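Local coordinates for protein putative cytochrome P450 hydroxylase (Chondromyces apiculatus DSM 436, PDB 6GMF) that probably uses its heme iron to activate molecular oxygen and hydroxylate terpenes, as a cytochrome P450 monooxygenase, at residues Y43-A53 / G332-I340; Y276-F284 / W376-S384. All coordinates share one frame; numbering follows the deposited sequence.

Contact 1. Residues Y43-A53 / G332-I340; sequences YQDVARVLHDA and GHLAFGLDI. With HEM (protoporphyrin IX containing Fe), chain B.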
loop_
_atom_site.group_PDB
_atom_site.type_symbol
_atom_site.label_atom_id
_atom_site.label_comp_id
_atom_site.label_asym_id
_atom_site.label_seq_id
_atom_site.Cartn_x
_atom_site.Cartn_y
_atom_site.Cartn_z
ATOM N N TYR A 43 -0.084 6.814 -18.848
ATOM C CA TYR A 43 -0.792 5.571 -18.597
ATOM C C TYR A 43 -0.318 4.422 -19.508
ATOM O O TYR A 43 0.021 3.337 -19.016
ATOM C CB TYR A 43 -2.311 5.777 -18.721
ATOM C CG TYR A 43 -3.086 4.528 -18.384
ATOM C CD1 TYR A 43 -3.248 3.512 -19.314
ATOM C CD2 TYR A 43 -3.593 4.326 -17.110
ATOM C CE1 TYR A 43 -3.914 2.341 -18.995
ATOM C CE2 TYR A 43 -4.279 3.166 -16.781
ATOM C CZ TYR A 43 -4.430 2.158 -17.723
ATOM O OH TYR A 43 -5.081 1.020 -17.380
ATOM N N GLN A 44 -0.285 4.636 -20.832
ATOM C CA GLN A 44 0.049 3.517 -21.740
ATOM C C GLN A 44 1.493 3.050 -21.513
ATOM O O GLN A 44 1.818 1.854 -21.647
ATOM C CB GLN A 44 -0.143 3.971 -23.186
ATOM C CG GLN A 44 -1.604 4.191 -23.566
ATOM C CD GLN A 44 -2.436 2.933 -23.446
ATOM O OE1 GLN A 44 -2.037 1.857 -23.890
ATOM N NE2 GLN A 44 -3.609 3.043 -22.828
ATOM N N ASP A 45 2.339 4.003 -21.164
ATOM C CA ASP A 45 3.750 3.701 -20.978
ATOM C C ASP A 45 3.953 2.971 -19.651
ATOM O O ASP A 45 4.727 2.041 -19.583
ATOM C CB ASP A 45 4.578 4.963 -21.037
ATOM C CG ASP A 45 4.581 5.641 -22.389
ATOM O OD1 ASP A 45 4.317 4.921 -23.398
ATOM O OD2 ASP A 45 4.834 6.878 -22.415
ATOM N N VAL A 46 3.313 3.458 -18.573
ATOM C CA VAL A 46 3.383 2.760 -17.287
ATOM C C VAL A 46 2.907 1.312 -17.464
ATOM O O VAL A 46 3.543 0.383 -17.012
ATOM C CB VAL A 46 2.616 3.522 -16.198
ATOM C CG1 VAL A 46 2.563 2.685 -14.941
ATOM C CG2 VAL A 46 3.248 4.892 -15.909
ATOM N N ALA A 47 1.801 1.112 -18.185
ATOM C CA ALA A 47 1.281 -0.259 -18.369
ATOM C C ALA A 47 2.312 -1.095 -19.141
ATOM O O ALA A 47 2.591 -2.266 -18.772
ATOM C CB ALA A 47 -0.086 -0.200 -19.036
ATOM N N ARG A 48 2.945 -0.504 -20.167
ATOM C CA ARG A 48 3.890 -1.223 -20.972
ATOM C C ARG A 48 5.078 -1.633 -20.102
ATOM O O ARG A 48 5.542 -2.751 -20.180
ATOM C CB ARG A 48 4.443 -0.389 -22.120
ATOM C CG ARG A 48 5.526 -1.130 -22.891
ATOM C CD ARG A 48 5.850 -0.487 -24.208
ATOM N NE ARG A 48 7.140 -0.917 -24.716
ATOM C CZ ARG A 48 7.370 -1.222 -25.990
ATOM N NH1 ARG A 48 6.418 -1.068 -26.890
ATOM N NH2 ARG A 48 8.552 -1.684 -26.338
ATOM N N VAL A 49 5.525 -0.716 -19.239
ATOM C CA VAL A 49 6.623 -1.062 -18.338
ATOM C C VAL A 49 6.230 -2.236 -17.421
ATOM O O VAL A 49 6.974 -3.182 -17.328
ATOM C CB VAL A 49 7.108 0.169 -17.554
ATOM C CG1 VAL A 49 8.048 -0.214 -16.419
ATOM C CG2 VAL A 49 7.737 1.179 -18.514
ATOM N N LEU A 50 5.072 -2.185 -16.781
ATOM C CA LEU A 50 4.702 -3.207 -15.806
ATOM C C LEU A 50 4.509 -4.570 -16.478
ATOM O O LEU A 50 4.782 -5.606 -15.891
ATOM C CB LEU A 50 3.434 -2.785 -15.075
ATOM C CG LEU A 50 3.564 -1.493 -14.264
ATOM C CD1 LEU A 50 2.308 -1.300 -13.453
ATOM C CD2 LEU A 50 4.814 -1.482 -13.401
ATOM N N HIS A 51 4.069 -4.540 -17.727
ATOM C CA HIS A 51 3.889 -5.807 -18.469
ATOM C C HIS A 51 5.221 -6.357 -18.993
ATOM O O HIS A 51 5.264 -7.458 -19.507
ATOM C CB HIS A 51 2.939 -5.592 -19.645
ATOM C CG HIS A 51 1.491 -5.453 -19.311
ATOM N ND1 HIS A 51 0.801 -6.410 -18.643
ATOM C CD2 HIS A 51 0.598 -4.539 -19.706
ATOM C CE1 HIS A 51 -0.490 -6.059 -18.625
ATOM N NE2 HIS A 51 -0.645 -4.928 -19.266
ATOM N N ASP A 52 6.260 -5.545 -19.031
ATOM C CA ASP A 52 7.554 -5.958 -19.581
ATOM C C ASP A 52 8.496 -6.383 -18.452
ATOM O O ASP A 52 9.453 -5.672 -18.177
ATOM C CB ASP A 52 8.115 -4.825 -20.426
ATOM C CG ASP A 52 9.381 -5.172 -21.199
ATOM O OD1 ASP A 52 9.804 -6.334 -21.124
ATOM O OD2 ASP A 52 9.891 -4.271 -21.894
ATOM N N ALA A 53 8.238 -7.539 -17.832
ATOM C CA ALA A 53 9.045 -7.995 -16.722
ATOM C C ALA A 53 10.443 -8.386 -17.205
ATOM O O ALA A 53 11.408 -8.204 -16.502
ATOM C CB ALA A 53 8.350 -9.118 -16.003
ATOM N N GLY A 332 -9.543 0.016 -14.641
ATOM C CA GLY A 332 -8.245 0.115 -15.276
ATOM C C GLY A 332 -7.262 0.982 -14.513
ATOM O O GLY A 332 -6.105 1.113 -14.940
ATOM N N HIS A 333 -7.631 1.524 -13.340
ATOM C CA HIS A 333 -6.578 2.197 -12.524
ATOM C C HIS A 333 -5.471 1.207 -12.134
ATOM O O HIS A 333 -5.671 -0.008 -12.071
ATOM C CB HIS A 333 -7.104 2.895 -11.291
ATOM C CG HIS A 333 -7.476 1.969 -10.181
ATOM N ND1 HIS A 333 -6.533 1.297 -9.407
ATOM C CD2 HIS A 333 -8.705 1.594 -9.752
ATOM C CE1 HIS A 333 -7.156 0.553 -8.521
ATOM N NE2 HIS A 333 -8.534 0.741 -8.700
ATOM N N LEU A 334 -4.254 1.743 -11.928
ATOM C CA LEU A 334 -3.055 0.926 -11.676
ATOM C C LEU A 334 -2.550 1.042 -10.211
ATOM O O LEU A 334 -1.393 0.787 -9.918
ATOM C CB LEU A 334 -1.965 1.417 -12.618
ATOM C CG LEU A 334 -2.290 1.315 -14.101
ATOM C CD1 LEU A 334 -1.082 1.750 -14.930
ATOM C CD2 LEU A 334 -2.668 -0.105 -14.445
ATOM N N ALA A 335 -3.418 1.411 -9.274
ATOM C CA ALA A 335 -3.025 1.604 -7.875
ATOM C C ALA A 335 -2.427 0.321 -7.276
ATOM O O ALA A 335 -1.628 0.437 -6.352
ATOM C CB ALA A 335 -4.141 2.119 -7.025
ATOM N N PHE A 336 -2.877 -0.869 -7.731
ATOM C CA PHE A 336 -2.403 -2.139 -7.225
ATOM C C PHE A 336 -1.352 -2.763 -8.147
ATOM O O PHE A 336 -1.023 -3.941 -7.997
ATOM C CB PHE A 336 -3.609 -3.071 -7.026
ATOM C CG PHE A 336 -4.462 -2.735 -5.838
ATOM C CD1 PHE A 336 -3.915 -2.649 -4.575
ATOM C CD2 PHE A 336 -5.827 -2.509 -5.961
ATOM C CE1 PHE A 336 -4.663 -2.386 -3.454
ATOM C CE2 PHE A 336 -6.584 -2.223 -4.844
ATOM C CZ PHE A 336 -6.023 -2.176 -3.585
ATOM N N GLY A 337 -0.835 -1.991 -9.110
ATOM C CA GLY A 337 0.006 -2.486 -10.136
ATOM C C GLY A 337 -0.771 -3.249 -11.199
ATOM O O GLY A 337 -1.946 -2.991 -11.450
ATOM N N LEU A 338 -0.072 -4.160 -11.870
ATOM C CA LEU A 338 -0.509 -4.782 -13.095
ATOM C C LEU A 338 0.374 -5.989 -13.394
ATOM O O LEU A 338 1.583 -5.920 -13.274
ATOM C CB LEU A 338 -0.386 -3.760 -14.218
ATOM C CG LEU A 338 -1.006 -4.108 -15.564
ATOM C CD1 LEU A 338 -2.527 -4.160 -15.415
ATOM C CD2 LEU A 338 -0.611 -3.078 -16.586
ATOM N N ASP A 339 -0.264 -7.041 -13.899
ATOM C CA ASP A 339 0.422 -8.228 -14.368
ATOM C C ASP A 339 1.028 -9.030 -13.195
ATOM O O ASP A 339 0.384 -9.240 -12.178
ATOM C CB ASP A 339 1.418 -7.868 -15.455
ATOM C CG ASP A 339 1.505 -8.958 -16.518
ATOM O OD1 ASP A 339 1.150 -10.115 -16.188
ATOM O OD2 ASP A 339 1.893 -8.619 -17.663
ATOM N N ILE A 340 2.264 -9.518 -13.338
ATOM C CA ILE A 340 2.696 -10.640 -12.482
ATOM C C ILE A 340 2.811 -10.260 -10.994
ATOM O O ILE A 340 2.589 -11.127 -10.137
ATOM C CB ILE A 340 3.974 -11.296 -12.999
ATOM C CG1 ILE A 340 5.201 -10.383 -13.014
ATOM C CG2 ILE A 340 3.709 -11.905 -14.369
ATOM C CD1 ILE A 340 6.475 -11.137 -13.278
HETATM C CHA HEM B . 2.368 -5.664 -4.447
HETATM C CHB HEM B . -0.023 -1.631 -3.936
HETATM C CHC HEM B . -1.924 -3.372 0.160
HETATM C CHD HEM B . 0.777 -7.252 -0.158
HETATM C C1A HEM B . 1.841 -4.416 -4.682
HETATM C C2A HEM B . 2.097 -3.711 -5.891
HETATM C C3A HEM B . 1.431 -2.539 -5.729
HETATM C C4A HEM B . 0.774 -2.588 -4.473
HETATM C CMA HEM B . 1.393 -1.338 -6.642
HETATM C CAA HEM B . 2.924 -4.111 -7.081
HETATM C CBA HEM B . 4.448 -3.890 -6.879
HETATM C CGA HEM B . 5.260 -4.161 -8.128
HETATM O O1A HEM B . 4.687 -4.405 -9.219
HETATM O O2A HEM B . 6.517 -3.996 -7.983
HETATM C C1B HEM B . -0.764 -1.720 -2.747
HETATM C C2B HEM B . -1.694 -0.733 -2.263
HETATM C C3B HEM B . -2.235 -1.190 -1.104
HETATM C C4B HEM B . -1.638 -2.511 -0.886
HETATM C CMB HEM B . -1.923 0.540 -2.974
HETATM C CAB HEM B . -3.299 -0.607 -0.199
HETATM C CBB HEM B . -4.117 0.279 -0.665
HETATM C C1C HEM B . -1.430 -4.597 0.442
HETATM C C2C HEM B . -1.785 -5.376 1.595
HETATM C C3C HEM B . -0.980 -6.496 1.463
HETATM C C4C HEM B . -0.157 -6.357 0.322
HETATM C CMC HEM B . -2.909 -5.103 2.552
HETATM C CAC HEM B . -0.901 -7.691 2.302
HETATM C CBC HEM B . -1.436 -7.813 3.494
HETATM C C1D HEM B . 1.446 -7.100 -1.344
HETATM C C2D HEM B . 2.449 -8.097 -1.822
HETATM C C3D HEM B . 2.878 -7.662 -3.025
HETATM C C4D HEM B . 2.155 -6.412 -3.282
HETATM C CMD HEM B . 2.795 -9.342 -1.021
HETATM C CAD HEM B . 3.899 -8.330 -3.903
HETATM C CBD HEM B . 3.336 -9.243 -5.004
HETATM C CGD HEM B . 4.406 -9.796 -5.922
HETATM O O1D HEM B . 4.102 -10.805 -6.581
HETATM O O2D HEM B . 5.524 -9.225 -6.016
HETATM N NA HEM B . 1.013 -3.720 -3.815
HETATM N NB HEM B . -0.798 -2.736 -1.893
HETATM N NC HEM B . -0.414 -5.169 -0.299
HETATM N ND HEM B . 1.372 -6.065 -2.249
HETATM FE FE HEM B . 0.235 -4.489 -2.140
HETATM O O HOH W 1 3.697 -9.598 -19.381
HETATM O O HOH W 2 1.971 -3.455 -1.168
#
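Leu50 and Leu338 form the apolar centre, their side chains crossing at about a right angle with Leu50 CD1 3.7 Å from Leu338 CB. The Leu338 branch CD2 reaches Ala47 CB and also lies over one face of the His51 imidazole, a CH-pi contact 3.6 Å from the ring centroid. Towards the start of the helix, Leu334 puts CD1 against Val46 CG1 and CG near Tyr43 CE2, both at 3.8 Å. At the opposite end Ala53 CB meets Ile340 CD1. Tyr43 turns its ring away from its own amide (chi1 -176°), and its hydroxyl donates to Gly332 O at 2.6 Å. A phenylalanine here would probably keep the packing on Leu334 but leave Gly332 O without this donor. His51 ND1 donates almost straight (176°) to Asp339 OD2, 2.7 Å away, in the imidazole plane but from above the carboxylate plane; a water donates to both Asp339 OD2 and His51 O. Helix 43-51 is thereby joined to the heme-binding loop that leads to the axial ligand Cys343, with Ala311 of helix 308-312 touching Tyr43 and Leu334, and Phe336 packed against helices 266-276 and 346-363.

Contact 2. Residues Y276-F284 / W376-S384; sequences YESPAQCIF and WSPSFFIRS. With HEM (protoporphyrin IX containing Fe), chain B.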
loop_
_atom_site.group_PDB
_atom_site.type_symbol
_atom_site.label_atom_id
_atom_site.label_comp_id
_atom_site.label_asym_id
_atom_site.label_seq_id
_atom_site.Cartn_x
_atom_site.Cartn_y
_atom_site.Cartn_z
ATOM N N TYR A 276 -7.537 8.462 -7.514
ATOM C CA TYR A 276 -7.332 9.895 -7.325
ATOM C C TYR A 276 -6.111 10.203 -6.455
ATOM O O TYR A 276 -5.381 11.174 -6.721
ATOM C CB TYR A 276 -8.603 10.500 -6.727
ATOM C CG TYR A 276 -8.585 11.990 -6.524
ATOM C CD1 TYR A 276 -8.662 12.864 -7.597
ATOM C CD2 TYR A 276 -8.588 12.529 -5.243
ATOM C CE1 TYR A 276 -8.641 14.233 -7.394
ATOM C CE2 TYR A 276 -8.596 13.892 -5.029
ATOM C CZ TYR A 276 -8.600 14.742 -6.109
ATOM O OH TYR A 276 -8.648 16.090 -5.873
ATOM N N GLU A 277 -5.941 9.457 -5.350
ATOM C CA GLU A 277 -4.817 9.707 -4.421
ATOM C C GLU A 277 -4.160 8.361 -4.106
ATOM O O GLU A 277 -4.297 7.824 -3.008
ATOM C CB GLU A 277 -5.278 10.380 -3.126
ATOM C CG GLU A 277 -5.630 11.823 -3.251
ATOM C CD GLU A 277 -4.464 12.784 -3.239
ATOM O OE1 GLU A 277 -4.710 13.981 -3.082
ATOM O OE2 GLU A 277 -3.325 12.329 -3.404
ATOM N N SER A 278 -3.523 7.803 -5.146
ATOM C CA SER A 278 -2.990 6.480 -5.120
ATOM C C SER A 278 -1.986 6.311 -3.985
ATOM O O SER A 278 -1.006 7.036 -3.898
ATOM C CB SER A 278 -2.342 6.106 -6.411
ATOM O OG SER A 278 -3.248 6.259 -7.517
ATOM N N PRO A 279 -2.207 5.402 -3.029
ATOM C CA PRO A 279 -1.295 5.232 -1.911
ATOM C C PRO A 279 0.154 5.002 -2.359
ATOM O O PRO A 279 1.018 5.672 -1.842
ATOM C CB PRO A 279 -1.859 4.050 -1.150
ATOM C CG PRO A 279 -3.338 4.165 -1.369
ATOM C CD PRO A 279 -3.471 4.670 -2.784
ATOM N N ALA A 280 0.360 4.000 -3.231
ATOM C CA ALA A 280 1.653 3.780 -3.789
ATOM C C ALA A 280 1.774 4.662 -5.039
ATOM O O ALA A 280 1.148 4.367 -6.074
ATOM C CB ALA A 280 1.836 2.332 -4.101
ATOM N N GLN A 281 2.530 5.772 -4.916
ATOM C CA GLN A 281 2.542 6.727 -6.016
ATOM C C GLN A 281 3.377 6.213 -7.189
ATOM O O GLN A 281 3.153 6.562 -8.332
ATOM C CB GLN A 281 3.079 8.067 -5.527
ATOM C CG GLN A 281 2.139 8.740 -4.524
ATOM C CD GLN A 281 1.180 9.706 -5.151
ATOM O OE1 GLN A 281 -0.057 9.542 -5.114
ATOM N NE2 GLN A 281 1.756 10.673 -5.820
ATOM N N CYS A 282 4.395 5.428 -6.851
ATOM C CA CYS A 282 5.212 4.800 -7.804
ATOM C C CYS A 282 5.776 3.511 -7.233
ATOM O O CYS A 282 5.655 3.280 -6.030
ATOM C CB CYS A 282 6.334 5.703 -8.277
ATOM S SG CYS A 282 7.538 6.110 -6.997
ATOM N N ILE A 283 6.367 2.728 -8.143
ATOM C CA ILE A 283 7.026 1.533 -7.749
ATOM C C ILE A 283 8.400 1.514 -8.404
ATOM O O ILE A 283 8.761 2.504 -9.002
ATOM C CB ILE A 283 6.138 0.319 -8.006
ATOM C CG1 ILE A 283 5.711 0.183 -9.464
ATOM C CG2 ILE A 283 4.952 0.349 -7.029
ATOM C CD1 ILE A 283 4.759 -0.993 -9.711
ATOM N N PHE A 284 9.137 0.412 -8.248
ATOM C CA PHE A 284 10.536 0.382 -8.672
ATOM C C PHE A 284 10.796 -0.724 -9.691
ATOM O O PHE A 284 10.305 -1.865 -9.537
ATOM C CB PHE A 284 11.440 0.134 -7.464
ATOM C CG PHE A 284 11.551 1.314 -6.533
ATOM C CD1 PHE A 284 10.508 1.657 -5.689
ATOM C CD2 PHE A 284 12.674 2.123 -6.561
ATOM C CE1 PHE A 284 10.632 2.743 -4.834
ATOM C CE2 PHE A 284 12.798 3.194 -5.686
ATOM C CZ PHE A 284 11.770 3.493 -4.838
ATOM N N TRP A 376 0.906 16.328 4.576
ATOM C CA TRP A 376 1.315 15.068 3.932
ATOM C C TRP A 376 2.652 14.577 4.489
ATOM O O TRP A 376 3.576 15.370 4.712
ATOM C CB TRP A 376 1.412 15.237 2.423
ATOM C CG TRP A 376 0.104 15.583 1.805
ATOM C CD1 TRP A 376 -0.327 16.796 1.357
ATOM C CD2 TRP A 376 -0.982 14.680 1.591
ATOM N NE1 TRP A 376 -1.614 16.711 0.892
ATOM C CE2 TRP A 376 -2.033 15.406 1.002
ATOM C CE3 TRP A 376 -1.155 13.316 1.842
ATOM C CZ2 TRP A 376 -3.252 14.813 0.682
ATOM C CZ3 TRP A 376 -2.334 12.719 1.465
ATOM C CH2 TRP A 376 -3.377 13.460 0.914
ATOM N N SER A 377 2.766 13.255 4.672
ATOM C CA SER A 377 4.001 12.640 5.053
ATOM C C SER A 377 5.056 12.965 4.004
ATOM O O SER A 377 4.777 12.960 2.812
ATOM C CB SER A 377 3.830 11.157 5.215
ATOM O OG SER A 377 2.960 10.877 6.311
ATOM N N PRO A 378 6.312 13.229 4.407
ATOM C CA PRO A 378 7.330 13.663 3.464
ATOM C C PRO A 378 7.872 12.458 2.672
ATOM O O PRO A 378 9.037 12.051 2.833
ATOM C CB PRO A 378 8.357 14.319 4.415
ATOM C CG PRO A 378 8.272 13.499 5.669
ATOM C CD PRO A 378 6.803 13.146 5.794
ATOM N N SER A 379 6.992 11.859 1.857
ATOM C CA SER A 379 7.324 10.757 0.981
ATOM C C SER A 379 6.684 11.004 -0.388
ATOM O O SER A 379 5.480 11.317 -0.515
ATOM C CB SER A 379 6.929 9.415 1.576
ATOM O OG SER A 379 7.233 8.331 0.687
ATOM N N PHE A 380 7.525 10.922 -1.412
ATOM C CA PHE A 380 7.108 10.905 -2.803
ATOM C C PHE A 380 6.471 9.564 -3.163
ATOM O O PHE A 380 5.627 9.500 -4.070
ATOM C CB PHE A 380 8.343 11.061 -3.695
ATOM C CG PHE A 380 8.068 11.092 -5.169
ATOM C CD1 PHE A 380 7.431 12.180 -5.746
ATOM C CD2 PHE A 380 8.503 10.072 -6.000
ATOM C CE1 PHE A 380 7.211 12.249 -7.111
ATOM C CE2 PHE A 380 8.300 10.150 -7.370
ATOM C CZ PHE A 380 7.633 11.224 -7.932
ATOM N N PHE A 381 6.904 8.529 -2.453
ATOM C CA PHE A 381 6.618 7.137 -2.826
ATOM C C PHE A 381 5.277 6.687 -2.271
ATOM O O PHE A 381 4.552 6.016 -3.015
ATOM C CB PHE A 381 7.762 6.245 -2.362
ATOM C CG PHE A 381 9.049 6.693 -3.009
ATOM C CD1 PHE A 381 9.367 6.302 -4.297
ATOM C CD2 PHE A 381 9.884 7.594 -2.370
ATOM C CE1 PHE A 381 10.533 6.740 -4.907
ATOM C CE2 PHE A 381 11.058 8.019 -2.976
ATOM C CZ PHE A 381 11.365 7.617 -4.254
ATOM N N ILE A 382 4.987 6.994 -1.001
ATOM C CA ILE A 382 3.713 6.665 -0.368
ATOM C C ILE A 382 3.025 7.976 -0.035
ATOM O O ILE A 382 3.593 8.796 0.718
ATOM C CB ILE A 382 3.921 5.822 0.897
ATOM C CG1 ILE A 382 4.621 4.508 0.590
ATOM C CG2 ILE A 382 2.576 5.552 1.565
ATOM C CD1 ILE A 382 3.750 3.560 -0.178
ATOM N N ARG A 383 1.799 8.144 -0.523
ATOM C CA ARG A 383 0.988 9.373 -0.324
ATOM C C ARG A 383 0.043 9.140 0.871
ATOM O O ARG A 383 -0.870 8.303 0.777
ATOM C CB ARG A 383 0.207 9.652 -1.610
ATOM C CG ARG A 383 -0.711 10.853 -1.519
ATOM C CD ARG A 383 0.028 12.108 -1.878
ATOM N NE ARG A 383 -0.899 13.182 -2.281
ATOM C CZ ARG A 383 -0.743 14.490 -2.111
ATOM N NH1 ARG A 383 0.377 14.976 -1.636
ATOM N NH2 ARG A 383 -1.729 15.310 -2.432
ATOM N N SER A 384 0.290 9.814 2.001
ATOM C CA SER A 384 -0.477 9.611 3.207
ATOM C C SER A 384 -0.408 10.858 4.076
ATOM O O SER A 384 0.610 11.524 4.110
ATOM C CB SER A 384 0.022 8.421 3.967
ATOM O OG SER A 384 1.253 8.717 4.607
HETATM C CHA HEM B . 2.368 -5.664 -4.447
HETATM C CHB HEM B . -0.023 -1.631 -3.936
HETATM C CHC HEM B . -1.924 -3.372 0.160
HETATM C CHD HEM B . 0.777 -7.252 -0.158
HETATM C C1A HEM B . 1.841 -4.416 -4.682
HETATM C C2A HEM B . 2.097 -3.711 -5.891
HETATM C C3A HEM B . 1.431 -2.539 -5.729
HETATM C C4A HEM B . 0.774 -2.588 -4.473
HETATM C CMA HEM B . 1.393 -1.338 -6.642
HETATM C CAA HEM B . 2.924 -4.111 -7.081
HETATM C CBA HEM B . 4.448 -3.890 -6.879
HETATM C CGA HEM B . 5.260 -4.161 -8.128
HETATM O O1A HEM B . 4.687 -4.405 -9.219
HETATM O O2A HEM B . 6.517 -3.996 -7.983
HETATM C C1B HEM B . -0.764 -1.720 -2.747
HETATM C C2B HEM B . -1.694 -0.733 -2.263
HETATM C C3B HEM B . -2.235 -1.190 -1.104
HETATM C C4B HEM B . -1.638 -2.511 -0.886
HETATM C CMB HEM B . -1.923 0.540 -2.974
HETATM C CAB HEM B . -3.299 -0.607 -0.199
HETATM C CBB HEM B . -4.117 0.279 -0.665
HETATM C C1C HEM B . -1.430 -4.597 0.442
HETATM C C2C HEM B . -1.785 -5.376 1.595
HETATM C C3C HEM B . -0.980 -6.496 1.463
HETATM C C4C HEM B . -0.157 -6.357 0.322
HETATM C CMC HEM B . -2.909 -5.103 2.552
HETATM C CAC HEM B . -0.901 -7.691 2.302
HETATM C CBC HEM B . -1.436 -7.813 3.494
HETATM C C1D HEM B . 1.446 -7.100 -1.344
HETATM C C2D HEM B . 2.449 -8.097 -1.822
HETATM C C3D HEM B . 2.878 -7.662 -3.025
HETATM C C4D HEM B . 2.155 -6.412 -3.282
HETATM C CMD HEM B . 2.795 -9.342 -1.021
HETATM C CAD HEM B . 3.899 -8.330 -3.903
HETATM C CBD HEM B . 3.336 -9.243 -5.004
HETATM C CGD HEM B . 4.406 -9.796 -5.922
HETATM O O1D HEM B . 4.102 -10.805 -6.581
HETATM O O2D HEM B . 5.524 -9.225 -6.016
HETATM N NA HEM B . 1.013 -3.720 -3.815
HETATM N NB HEM B . -0.798 -2.736 -1.893
HETATM N NC HEM B . -0.414 -5.169 -0.299
HETATM N ND HEM B . 1.372 -6.065 -2.249
HETATM FE FE HEM B . 0.235 -4.489 -2.140
HETATM O O HOH W 3 5.830 3.272 -3.271
HETATM O O HOH W 2 1.971 -3.455 -1.168
#
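Arg383 presents its guanidinium edge to Glu277 across the contact and lies with one face on Trp376 of its own segment, Arg383 CZ sitting 3.5 Å above the indole plane and over its centre. The pairing with Glu277 is a salt bridge: Arg383 NE donates in its own plane to the syn side of Glu277 OE2, at 2.8 Å and 175°, and NH2 adds a weak bond to Glu277 OE1. A bend at chi2 (87°) turns the arginine toward that carboxylate. Farther along, the Phe284 and Phe381 rings lie with planes 22° apart but displaced, with little of one ring above the other; Phe284 CZ is 3.5 Å from Phe381 CE1. Cys282 SG approaches Phe381 obliquely, 4.4 Å from the ring centroid, and touches Phe380 as well. Between these ends the backbones form a single beta bridge at Ala280 and Ile382: Arg383 N donates to Pro279 O at 2.9 Å and Gln281 N to Phe381 O at 2.8 Å. The contact ties the loop between the ExxR helix 266-276 and strand 285-287 to that before strand 389-391, beside the heme. Tyr17 also bonds Glu277 OE2. The buried carboxylate is thus matched by a positive charge, which would probably favour its ionised form.

Contacts 1 and 2 have centres about 16 Å apart, and each has one segment lying between the two of the other along the chain. They meet directly where Leu50 CD2 packs 3.7 Å from Ile283 CD1, and more loosely where Ala335 CB lies 4.3 Å from Ser278 OG. Both reach the heme. From contact 1, Gly337 N comes within 3.4 Å of HEM CMA. From contact 2, Ile283 CD1 lies 3.4 Å from the propionate oxygen HEM O1A, and Pro279 CB is 4.0 Å from HEM CMB. Loops 332-340 and 276-284 therefore both border the porphyrin. HEM FE binds a water oxygen at 2.2 Å and has Cys343, just beyond 332-340, as its axial ligand.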